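Local coordinates for protein enoyl-CoA hydratase (Bacillus halodurans, PDB 3LKE) that probably acts on acyl-CoA thioesters as a member of the crotonase family, perhaps by adding water to the double bond of a 2-enoyl-CoA, at residues His88-Cys93 with Phe117-Ala122; Glu185-Lys190 with Gln194-Asn199; Ala240-Thr245 with Lys249-Leu254. All blocks are in the same frame, centred on the assembly; numbering follows the deposited sequence.

Contact 1: residues His88-Cys93 with Phe117-Ala122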
loop_
_atom_site.group_PDB
_atom_site.type_symbol
_atom_site.label_atom_id
_atom_site.label_comp_id
_atom_site.label_asym_id
_atom_site.label_seq_id
_atom_site.Cartn_x
_atom_site.Cartn_y
_atom_site.Cartn_z
ATOM N N HIS A 88 -8.312 -23.258 13.521
ATOM C CA HIS A 88 -7.286 -22.977 14.506
ATOM C C HIS A 88 -5.918 -23.448 14.014
ATOM O O HIS A 88 -4.943 -22.697 14.046
ATOM C CB HIS A 88 -7.653 -23.628 15.852
ATOM C CG HIS A 88 -6.619 -23.448 16.921
ATOM N ND1 HIS A 88 -6.407 -22.244 17.558
ATOM C CD2 HIS A 88 -5.750 -24.325 17.477
ATOM C CE1 HIS A 88 -5.442 -22.384 18.451
ATOM N NE2 HIS A 88 -5.030 -23.637 18.426
ATOM N N VAL A 89 -5.854 -24.696 13.558
ATOM C CA VAL A 89 -4.605 -25.267 13.079
ATOM C C VAL A 89 -4.133 -24.562 11.810
ATOM O O VAL A 89 -2.971 -24.191 11.693
ATOM C CB VAL A 89 -4.740 -26.786 12.825
ATOM C CG1 VAL A 89 -3.434 -27.355 12.298
ATOM C CG2 VAL A 89 -5.144 -27.500 14.115
ATOM N N LEU A 90 -5.042 -24.358 10.865
ATOM C CA LEU A 90 -4.656 -23.730 9.602
ATOM C C LEU A 90 -4.299 -22.253 9.773
ATOM O O LEU A 90 -3.387 -21.767 9.121
ATOM C CB LEU A 90 -5.733 -23.921 8.536
ATOM C CG LEU A 90 -6.011 -25.372 8.117
ATOM C CD1 LEU A 90 -7.140 -25.431 7.101
ATOM C CD2 LEU A 90 -4.752 -26.051 7.574
ATOM N N ASN A 91 -4.995 -21.539 10.654
ATOM C CA ASN A 91 -4.581 -20.158 10.930
ATOM C C ASN A 91 -3.178 -20.123 11.530
ATOM O O ASN A 91 -2.372 -19.244 11.218
ATOM C CB ASN A 91 -5.566 -19.441 11.855
ATOM C CG ASN A 91 -6.859 -19.100 11.170
ATOM O OD1 ASN A 91 -6.950 -19.104 9.934
ATOM N ND2 ASN A 91 -7.883 -18.796 11.968
ATOM N N HIS A 92 -2.871 -21.078 12.401
ATOM C CA HIS A 92 -1.524 -21.108 12.945
ATOM C C HIS A 92 -0.462 -21.388 11.893
ATOM O O HIS A 92 0.620 -20.807 11.943
ATOM C CB HIS A 92 -1.408 -22.053 14.141
ATOM C CG HIS A 92 -1.758 -21.396 15.438
ATOM N ND1 HIS A 92 -0.910 -20.512 16.074
ATOM C CD2 HIS A 92 -2.871 -21.468 16.204
ATOM C CE1 HIS A 92 -1.484 -20.076 17.181
ATOM N NE2 HIS A 92 -2.673 -20.642 17.285
ATOM N N CYS A 93 -0.761 -22.262 10.930
ATOM C CA CYS A 93 0.158 -22.449 9.809
ATOM C C CYS A 93 0.452 -21.106 9.132
ATOM O O CYS A 93 1.603 -20.768 8.880
ATOM C CB CYS A 93 -0.416 -23.407 8.780
ATOM S SG CYS A 93 -0.493 -25.116 9.363
ATOM N N PHE A 117 -3.911 -21.949 -2.129
ATOM C CA PHE A 117 -2.976 -20.928 -2.564
ATOM C C PHE A 117 -2.786 -19.877 -1.478
ATOM O O PHE A 117 -1.662 -19.482 -1.179
ATOM C CB PHE A 117 -3.450 -20.238 -3.846
ATOM C CG PHE A 117 -2.549 -19.116 -4.279
ATOM C CD1 PHE A 117 -1.220 -19.364 -4.573
ATOM C CD2 PHE A 117 -3.012 -17.817 -4.348
ATOM C CE1 PHE A 117 -0.373 -18.350 -4.970
ATOM C CE2 PHE A 117 -2.171 -16.786 -4.747
ATOM C CZ PHE A 117 -0.846 -17.055 -5.050
ATOM N N ASN A 118 -3.889 -19.438 -0.873
ATOM C CA ASN A 118 -3.836 -18.253 -0.012
ATOM C C ASN A 118 -2.907 -18.368 1.190
ATOM O O ASN A 118 -2.275 -17.377 1.573
ATOM C CB ASN A 118 -5.246 -17.837 0.417
ATOM C CG ASN A 118 -6.113 -17.487 -0.771
ATOM O OD1 ASN A 118 -5.605 -17.038 -1.788
ATOM N ND2 ASN A 118 -7.430 -17.671 -0.647
ATOM N N MET A 119 -2.813 -19.563 1.773
ATOM C CA MET A 119 -1.839 -19.801 2.854
ATOM C C MET A 119 -0.425 -19.396 2.425
ATOM O O MET A 119 0.341 -18.838 3.215
ATOM C CB MET A 119 -1.877 -21.254 3.356
ATOM C CG MET A 119 -3.049 -21.536 4.304
ATOM S SD MET A 119 -2.872 -23.049 5.300
ATOM C CE MET A 119 -1.118 -23.439 4.948
ATOM N N MET A 120 -0.094 -19.641 1.162
ATOM C CA MET A 120 1.258 -19.367 0.689
ATOM C C MET A 120 1.525 -17.874 0.493
ATOM O O MET A 120 2.662 -17.473 0.270
ATOM C CB MET A 120 1.584 -20.155 -0.587
ATOM C CG MET A 120 1.488 -21.689 -0.418
ATOM S SD MET A 120 2.576 -22.381 0.868
ATOM C CE MET A 120 1.403 -22.800 2.128
ATOM N N LEU A 121 0.477 -17.047 0.573
ATOM C CA LEU A 121 0.668 -15.605 0.471
ATOM C C LEU A 121 1.456 -15.053 1.654
ATOM O O LEU A 121 1.960 -13.924 1.598
ATOM C CB LEU A 121 -0.679 -14.895 0.324
ATOM C CG LEU A 121 -1.412 -15.210 -0.975
ATOM C CD1 LEU A 121 -2.801 -14.553 -0.964
ATOM C CD2 LEU A 121 -0.600 -14.710 -2.164
ATOM N N ALA A 122 1.595 -15.862 2.707
ATOM C CA ALA A 122 2.428 -15.495 3.844
ATOM C C ALA A 122 3.927 -15.609 3.557
ATOM O O ALA A 122 4.744 -15.113 4.330
ATOM C CB ALA A 122 2.076 -16.327 5.045
#
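Cys93, within helix 81-98, and Met119, at the start of the 3-10 turn that follows helix 115-118, bring the two backbones nearest each other, their CA atoms 7.7 Å apart. Most of the gap is bridged by Met119. Its side chain points toward the helix; CG lies beside its own backbone N, anti to the carbonyl carbon, and the chain runs extended through CG before folding sharply at the sulfur, where chi3 is only 11°. This nearly eclipsed, probably somewhat strained bend curls the terminal methyl back, and Met119 CE meets Cys93 CB at 3.9 Å. The methyl thus lies against the beta carbon rather than the thiol.

One turn earlier, Leu90 reaches in with a single branch, and its CD2 lies 4.2 Å from Met119 SD. The same sulfur is 4.1 Å from Leu90 O, a loose approach beside the helix backbone. No hydrogen bond joins the segments; the contact is small, essentially apolar and buried. Leu36 of helix 30-45 and Val94 also touch Met119; Leu37 packs on Cys93, and Leu147, in a loop, on Leu90. On the other segment, the backbone is held in its tight turn by Met120 N to Phe117 O, 2.8 Å, and Leu121 N to Asn118 O, 2.9 Å.

The contact packs helix 81-98 of the crotonase fold on the 3-10 turn just after short helix 115-118, whose N-terminal end, in relatives, usually supplies a peptide N-H to the oxyanion hole for the thioester carbonyl.

Contact 2: residues Glu185-Lys190 with Gln194-Asn199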
loop_
_atom_site.group_PDB
_atom_site.type_symbol
_atom_site.label_atom_id
_atom_site.label_comp_id
_atom_site.label_asym_id
_atom_site.label_seq_id
_atom_site.Cartn_x
_atom_site.Cartn_y
_atom_site.Cartn_z
ATOM N N GLU A 185 7.243 -14.602 -9.769
ATOM C CA GLU A 185 7.843 -15.021 -11.031
ATOM C C GLU A 185 7.302 -16.355 -11.505
ATOM O O GLU A 185 6.721 -17.133 -10.726
ATOM C CB GLU A 185 9.373 -15.093 -10.924
ATOM C CG GLU A 185 9.887 -15.995 -9.823
ATOM C CD GLU A 185 11.414 -16.047 -9.776
ATOM O OE1 GLU A 185 12.033 -16.494 -10.771
ATOM O OE2 GLU A 185 11.997 -15.659 -8.741
ATOM N N ILE A 186 7.508 -16.610 -12.794
ATOM C CA ILE A 186 7.069 -17.840 -13.429
ATOM C C ILE A 186 8.288 -18.553 -13.992
ATOM O O ILE A 186 9.166 -17.900 -14.575
ATOM C CB ILE A 186 6.091 -17.533 -14.571
ATOM C CG1 ILE A 186 4.825 -16.860 -14.019
ATOM C CG2 ILE A 186 5.734 -18.794 -15.342
ATOM C CD1 ILE A 186 3.822 -16.467 -15.082
ATOM N N CYS A 187 8.351 -19.869 -13.785
ATOM C CA CYS A 187 9.291 -20.732 -14.500
ATOM C C CYS A 187 8.503 -21.625 -15.453
ATOM O O CYS A 187 7.396 -22.057 -15.133
ATOM C CB CYS A 187 10.110 -21.571 -13.530
ATOM S SG CYS A 187 11.151 -20.572 -12.468
ATOM N N GLU A 188 9.064 -21.890 -16.631
ATOM C CA GLU A 188 8.320 -22.596 -17.677
ATOM C C GLU A 188 8.115 -24.095 -17.423
ATOM O O GLU A 188 7.110 -24.661 -17.860
ATOM C CB GLU A 188 8.974 -22.366 -19.044
ATOM C CG GLU A 188 9.113 -20.899 -19.421
ATOM C CD GLU A 188 7.828 -20.298 -19.970
ATOM O OE1 GLU A 188 6.730 -20.675 -19.516
ATOM O OE2 GLU A 188 7.921 -19.442 -20.871
ATOM N N ASN A 189 9.049 -24.736 -16.719
ATOM C CA ASN A 189 8.972 -26.170 -16.463
ATOM C C ASN A 189 9.741 -26.585 -15.213
ATOM O O ASN A 189 10.454 -25.779 -14.614
ATOM C CB ASN A 189 9.520 -26.935 -17.664
ATOM C CG ASN A 189 10.958 -26.591 -17.942
ATOM O OD1 ASN A 189 11.823 -26.796 -17.093
ATOM N ND2 ASN A 189 11.222 -26.033 -19.117
ATOM N N LYS A 190 9.603 -27.850 -14.834
ATOM C CA LYS A 190 10.196 -28.358 -13.606
ATOM C C LYS A 190 11.720 -28.234 -13.540
ATOM O O LYS A 190 12.284 -27.952 -12.476
ATOM C CB LYS A 190 9.796 -29.821 -13.400
ATOM C CG LYS A 190 10.448 -30.463 -12.202
ATOM C CD LYS A 190 9.932 -31.886 -12.009
ATOM C CE LYS A 190 10.509 -32.522 -10.762
ATOM N NZ LYS A 190 9.935 -33.883 -10.545
ATOM N N GLN A 194 13.813 -26.047 -10.910
ATOM C CA GLN A 194 14.812 -26.653 -10.044
ATOM C C GLN A 194 16.115 -25.847 -10.038
ATOM O O GLN A 194 16.737 -25.672 -8.990
ATOM C CB GLN A 194 15.078 -28.097 -10.493
ATOM C CG GLN A 194 15.609 -29.000 -9.419
ATOM C CD GLN A 194 15.755 -30.429 -9.908
ATOM O OE1 GLN A 194 14.865 -30.962 -10.573
ATOM N NE2 GLN A 194 16.879 -31.056 -9.579
ATOM N N GLU A 195 16.529 -25.379 -11.212
ATOM C CA GLU A 195 17.747 -24.576 -11.344
ATOM C C GLU A 195 17.586 -23.199 -10.698
ATOM O O GLU A 195 18.485 -22.731 -10.002
ATOM C CB GLU A 195 18.129 -24.410 -12.815
ATOM C CG GLU A 195 19.325 -23.482 -13.059
ATOM C CD GLU A 195 20.653 -24.083 -12.594
ATOM O OE1 GLU A 195 21.662 -23.340 -12.551
ATOM O OE2 GLU A 195 20.691 -25.292 -12.277
ATOM N N ARG A 196 16.439 -22.566 -10.937
ATOM C CA ARG A 196 16.133 -21.242 -10.377
ATOM C C ARG A 196 16.197 -21.256 -8.850
ATOM O O ARG A 196 16.798 -20.377 -8.221
ATOM C CB ARG A 196 14.748 -20.785 -10.844
ATOM C CG ARG A 196 14.256 -19.474 -10.215
ATOM C CD ARG A 196 15.251 -18.346 -10.392
ATOM N NE ARG A 196 14.735 -17.114 -9.789
ATOM C CZ ARG A 196 15.430 -16.333 -8.967
ATOM N NH1 ARG A 196 16.687 -16.638 -8.657
ATOM N NH2 ARG A 196 14.863 -15.240 -8.458
ATOM N N VAL A 197 15.559 -22.259 -8.259
ATOM C CA VAL A 197 15.562 -22.442 -6.811
ATOM C C VAL A 197 16.969 -22.659 -6.258
ATOM O O VAL A 197 17.337 -22.114 -5.219
ATOM C CB VAL A 197 14.649 -23.607 -6.402
ATOM C CG1 VAL A 197 14.755 -23.870 -4.920
ATOM C CG2 VAL A 197 13.196 -23.293 -6.783
ATOM N N LYS A 198 17.752 -23.471 -6.958
ATOM C CA LYS A 198 19.150 -23.671 -6.608
ATOM C C LYS A 198 19.870 -22.327 -6.492
ATOM O O LYS A 198 20.523 -22.038 -5.491
ATOM C CB LYS A 198 19.814 -24.539 -7.679
ATOM C CG LYS A 198 21.332 -24.594 -7.642
ATOM C CD LYS A 198 21.843 -25.386 -8.842
ATOM C CE LYS A 198 23.362 -25.366 -8.941
ATOM N NZ LYS A 198 24.000 -26.064 -7.795
ATOM N N ASN A 199 19.729 -21.510 -7.524
ATOM C CA ASN A 199 20.398 -20.216 -7.580
ATOM C C ASN A 199 19.863 -19.256 -6.522
ATOM O O ASN A 199 20.623 -18.518 -5.894
ATOM C CB ASN A 199 20.261 -19.612 -8.975
ATOM C CG ASN A 199 20.979 -20.430 -10.031
ATOM O OD1 ASN A 199 22.010 -21.032 -9.759
ATOM N ND2 ASN A 199 20.441 -20.442 -11.242
#
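Glu185 on strand 185-187 and Arg196 on helix 190-205 clasp each other across a strand-turn-helix unit at the edge strand of the larger crotonase sheet within this chain. Arg196 approaches side-on with two nitrogens: NE donates to Glu185 OE1 at 2.9 Å in a nearly straight bond (169°), and NH2 donates to OE2 in a more bent one. Both oxygens are met on their syn sides, but the carboxylate and guanidinium planes are turned 36° apart. Glu185 reaches the helix with CG wedged between its backbone N and carbonyl carbon (chi1 56°), then runs straight; Arg196 has CG anti to its backbone N and bends at chi2, which turns NE and NH2 to the carboxylate. Glu185 OE2 is shared with Arg125, another salt bridge. Replacing Arg196 by an alanine would probably leave Glu185 OE1 without its charged mate, with Arg125 left to balance the carboxylate at OE2.

Beside the bridge, Cys187 SG touches the aliphatic base of the arginine, 4.0 Å from Arg196 CB. Asn189 N-caps the helix, its OD1 accepting from Glu192 N. In the first turn Gln194 N donates to Lys190 O at 2.9 Å, and Gln194 CB lies 3.4 Å from that same Lys190 O.

Contact 3: residues Ala240-Thr245 with Lys249-Leu254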
loop_
_atom_site.group_PDB
_atom_site.type_symbol
_atom_site.label_atom_id
_atom_site.label_comp_id
_atom_site.label_asym_id
_atom_site.label_seq_id
_atom_site.Cartn_x
_atom_site.Cartn_y
_atom_site.Cartn_z
ATOM N N ALA A 240 -19.981 -17.937 11.813
ATOM C CA ALA A 240 -21.317 -17.361 11.808
ATOM C C ALA A 240 -22.029 -17.675 10.495
ATOM O O ALA A 240 -23.220 -17.936 10.475
ATOM C CB ALA A 240 -21.249 -15.848 12.047
ATOM N N LEU A 241 -21.296 -17.653 9.385
ATOM C CA LEU A 241 -21.918 -17.932 8.097
ATOM C C LEU A 241 -22.259 -19.425 7.939
ATOM O O LEU A 241 -23.238 -19.782 7.282
ATOM C CB LEU A 241 -21.015 -17.462 6.953
ATOM C CG LEU A 241 -21.013 -15.962 6.674
ATOM C CD1 LEU A 241 -19.794 -15.575 5.828
ATOM C CD2 LEU A 241 -22.313 -15.543 5.980
ATOM N N PHE A 242 -21.446 -20.288 8.533
ATOM C CA PHE A 242 -21.666 -21.734 8.404
ATOM C C PHE A 242 -22.870 -22.214 9.225
ATOM O O PHE A 242 -23.263 -23.379 9.143
ATOM C CB PHE A 242 -20.406 -22.514 8.770
ATOM C CG PHE A 242 -19.557 -22.858 7.587
ATOM C CD1 PHE A 242 -18.881 -21.867 6.895
ATOM C CD2 PHE A 242 -19.435 -24.175 7.159
ATOM C CE1 PHE A 242 -18.106 -22.172 5.803
ATOM C CE2 PHE A 242 -18.657 -24.491 6.056
ATOM C CZ PHE A 242 -17.990 -23.491 5.377
ATOM N N LYS A 243 -23.460 -21.300 9.992
ATOM C CA LYS A 243 -24.670 -21.596 10.761
ATOM C C LYS A 243 -25.915 -21.244 9.957
ATOM O O LYS A 243 -27.037 -21.546 10.366
ATOM C CB LYS A 243 -24.685 -20.802 12.069
ATOM C CG LYS A 243 -23.581 -21.168 13.040
ATOM C CD LYS A 243 -23.772 -20.435 14.360
ATOM C CE LYS A 243 -22.640 -20.739 15.331
ATOM N NZ LYS A 243 -22.763 -19.968 16.605
ATOM N N GLN A 244 -25.715 -20.588 8.818
ATOM C CA GLN A 244 -26.825 -20.139 7.984
ATOM C C GLN A 244 -27.117 -21.185 6.909
ATOM O O GLN A 244 -26.201 -21.708 6.281
ATOM C CB GLN A 244 -26.513 -18.759 7.377
ATOM C CG GLN A 244 -26.305 -17.684 8.446
ATOM C CD GLN A 244 -25.810 -16.338 7.911
ATOM O OE1 GLN A 244 -26.275 -15.837 6.881
ATOM N NE2 GLN A 244 -24.872 -15.738 8.632
ATOM N N THR A 245 -28.391 -21.500 6.710
ATOM C CA THR A 245 -28.769 -22.582 5.803
ATOM C C THR A 245 -28.328 -22.370 4.352
ATOM O O THR A 245 -28.159 -23.337 3.609
ATOM C CB THR A 245 -30.292 -22.847 5.831
ATOM O OG1 THR A 245 -30.991 -21.709 5.318
ATOM C CG2 THR A 245 -30.750 -23.131 7.247
ATOM N N LYS A 249 -26.780 -25.151 1.714
ATOM C CA LYS A 249 -27.446 -25.290 0.425
ATOM C C LYS A 249 -26.462 -25.084 -0.720
ATOM O O LYS A 249 -26.460 -25.843 -1.693
ATOM C CB LYS A 249 -28.609 -24.301 0.310
ATOM C CG LYS A 249 -29.380 -24.392 -0.994
ATOM C CD LYS A 249 -30.306 -23.202 -1.169
ATOM C CE LYS A 249 -31.301 -23.443 -2.294
ATOM N NZ LYS A 249 -30.636 -23.958 -3.520
ATOM N N ARG A 250 -25.620 -24.061 -0.602
ATOM C CA ARG A 250 -24.684 -23.740 -1.672
ATOM C C ARG A 250 -23.616 -24.817 -1.817
ATOM O O ARG A 250 -23.336 -25.276 -2.923
ATOM C CB ARG A 250 -24.046 -22.363 -1.450
ATOM C CG ARG A 250 -24.940 -21.221 -1.895
ATOM C CD ARG A 250 -24.362 -19.839 -1.568
ATOM N NE ARG A 250 -25.320 -18.795 -1.925
ATOM C CZ ARG A 250 -25.113 -17.841 -2.830
ATOM N NH1 ARG A 250 -23.960 -17.751 -3.476
ATOM N NH2 ARG A 250 -26.070 -16.963 -3.080
ATOM N N LEU A 251 -23.026 -25.215 -0.697
ATOM C CA LEU A 251 -22.018 -26.266 -0.711
ATOM C C LEU A 251 -22.611 -27.562 -1.254
ATOM O O LEU A 251 -21.939 -28.308 -1.970
ATOM C CB LEU A 251 -21.459 -26.494 0.694
ATOM C CG LEU A 251 -20.599 -25.371 1.270
ATOM C CD1 LEU A 251 -20.176 -25.700 2.687
ATOM C CD2 LEU A 251 -19.379 -25.108 0.379
ATOM N N GLU A 252 -23.870 -27.821 -0.912
ATOM C CA GLU A 252 -24.551 -29.038 -1.346
ATOM C C GLU A 252 -24.679 -29.088 -2.859
ATOM O O GLU A 252 -24.590 -30.158 -3.461
ATOM C CB GLU A 252 -25.936 -29.154 -0.697
ATOM C CG GLU A 252 -25.949 -29.916 0.610
ATOM C CD GLU A 252 -27.257 -29.764 1.365
ATOM O OE1 GLU A 252 -28.050 -28.861 1.009
ATOM O OE2 GLU A 252 -27.489 -30.540 2.317
ATOM N N ALA A 253 -24.884 -27.929 -3.472
ATOM C CA ALA A 253 -25.055 -27.862 -4.919
ATOM C C ALA A 253 -23.718 -27.990 -5.645
ATOM O O ALA A 253 -23.607 -28.703 -6.646
ATOM C CB ALA A 253 -25.764 -26.574 -5.310
ATOM N N LEU A 254 -22.703 -27.303 -5.132
ATOM C CA LEU A 254 -21.372 -27.349 -5.723
ATOM C C LEU A 254 -20.817 -28.771 -5.721
ATOM O O LEU A 254 -19.906 -29.090 -6.489
ATOM C CB LEU A 254 -20.421 -26.404 -4.984
ATOM C CG LEU A 254 -20.765 -24.918 -5.070
ATOM C CD1 LEU A 254 -19.878 -24.085 -4.152
ATOM C CD2 LEU A 254 -20.660 -24.430 -6.509
#
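Lys249 N donates to Thr245 O at 3.0 Å in an almost straight bond (167°), the one hydrogen bond between the segments. It belongs to the first turn of helix 245-253, the last helix modelled, which follows helix 223-241 through a tight bend: two consecutive helices joined by a turn, in the C-terminal helical region of the crotonase fold. The bend contains a type I beta turn from Leu241 to Gln244, closed by Gln244 N to Leu241 O at 3.0 Å. Lys249 CB passes Thr245 O at 3.5 Å, as the helical turn brings it there, while the amine end leads away from the other segment.

The hydrophobic half of the contact is a single pair. Leu251 points toward the bend, with CG beside its own backbone N and anti to the carbonyl carbon (chi1 -69°), a setting that presents CD1 to Phe242. The methyl lies 3.9 Å from Phe242 CE2 and slightly farther from CZ, and the two side chains cross at about a right angle. Phe242 reaches it with the end of the ring, although its CB does not point at the helix; its chi1 of -95° departs from the usual staggered value. Ala75 of helix 68-76 and Ile143 also touch Phe242, and Leu71 and Met141 pack on Leu251; both side chains are buried, whereas Thr245 and Lys249 are exposed.

A second subunit meets the same connection. Arg250 NH1 bonds to Glu206 O of that subunit and also to Lys140 O of its own chain, while Gln244 OE1 is hydrogen-bonded to Tyr208 OH of the second subunit. At its other branch, Gln244 NE2 makes a weak bond of 3.3 Å back to Ala240 O.

Overall arrangement
Contact 1 is the core member, its centre about 5 Å from the centre of the chain, without hydrogen bonds and essentially apolar; contact 2 is a surface contact 19 Å out, and contact 3, at 23 Å, is partly buried. Contacts 2 and 3 each join consecutive elements and include the first-turn bond of a helix; contact 2 adds a strand-to-helix salt bridge, the sole charge pairing across segments. Contact 1 instead brings together two helical elements separated by strands. No helix or strand is shared among the three. Contact 3 mixes a backbone bond with an apolar pair and faces another subunit. Contacts 2 and 3 lie on opposite sides of the chain's centre, their own centres about 40 Å apart.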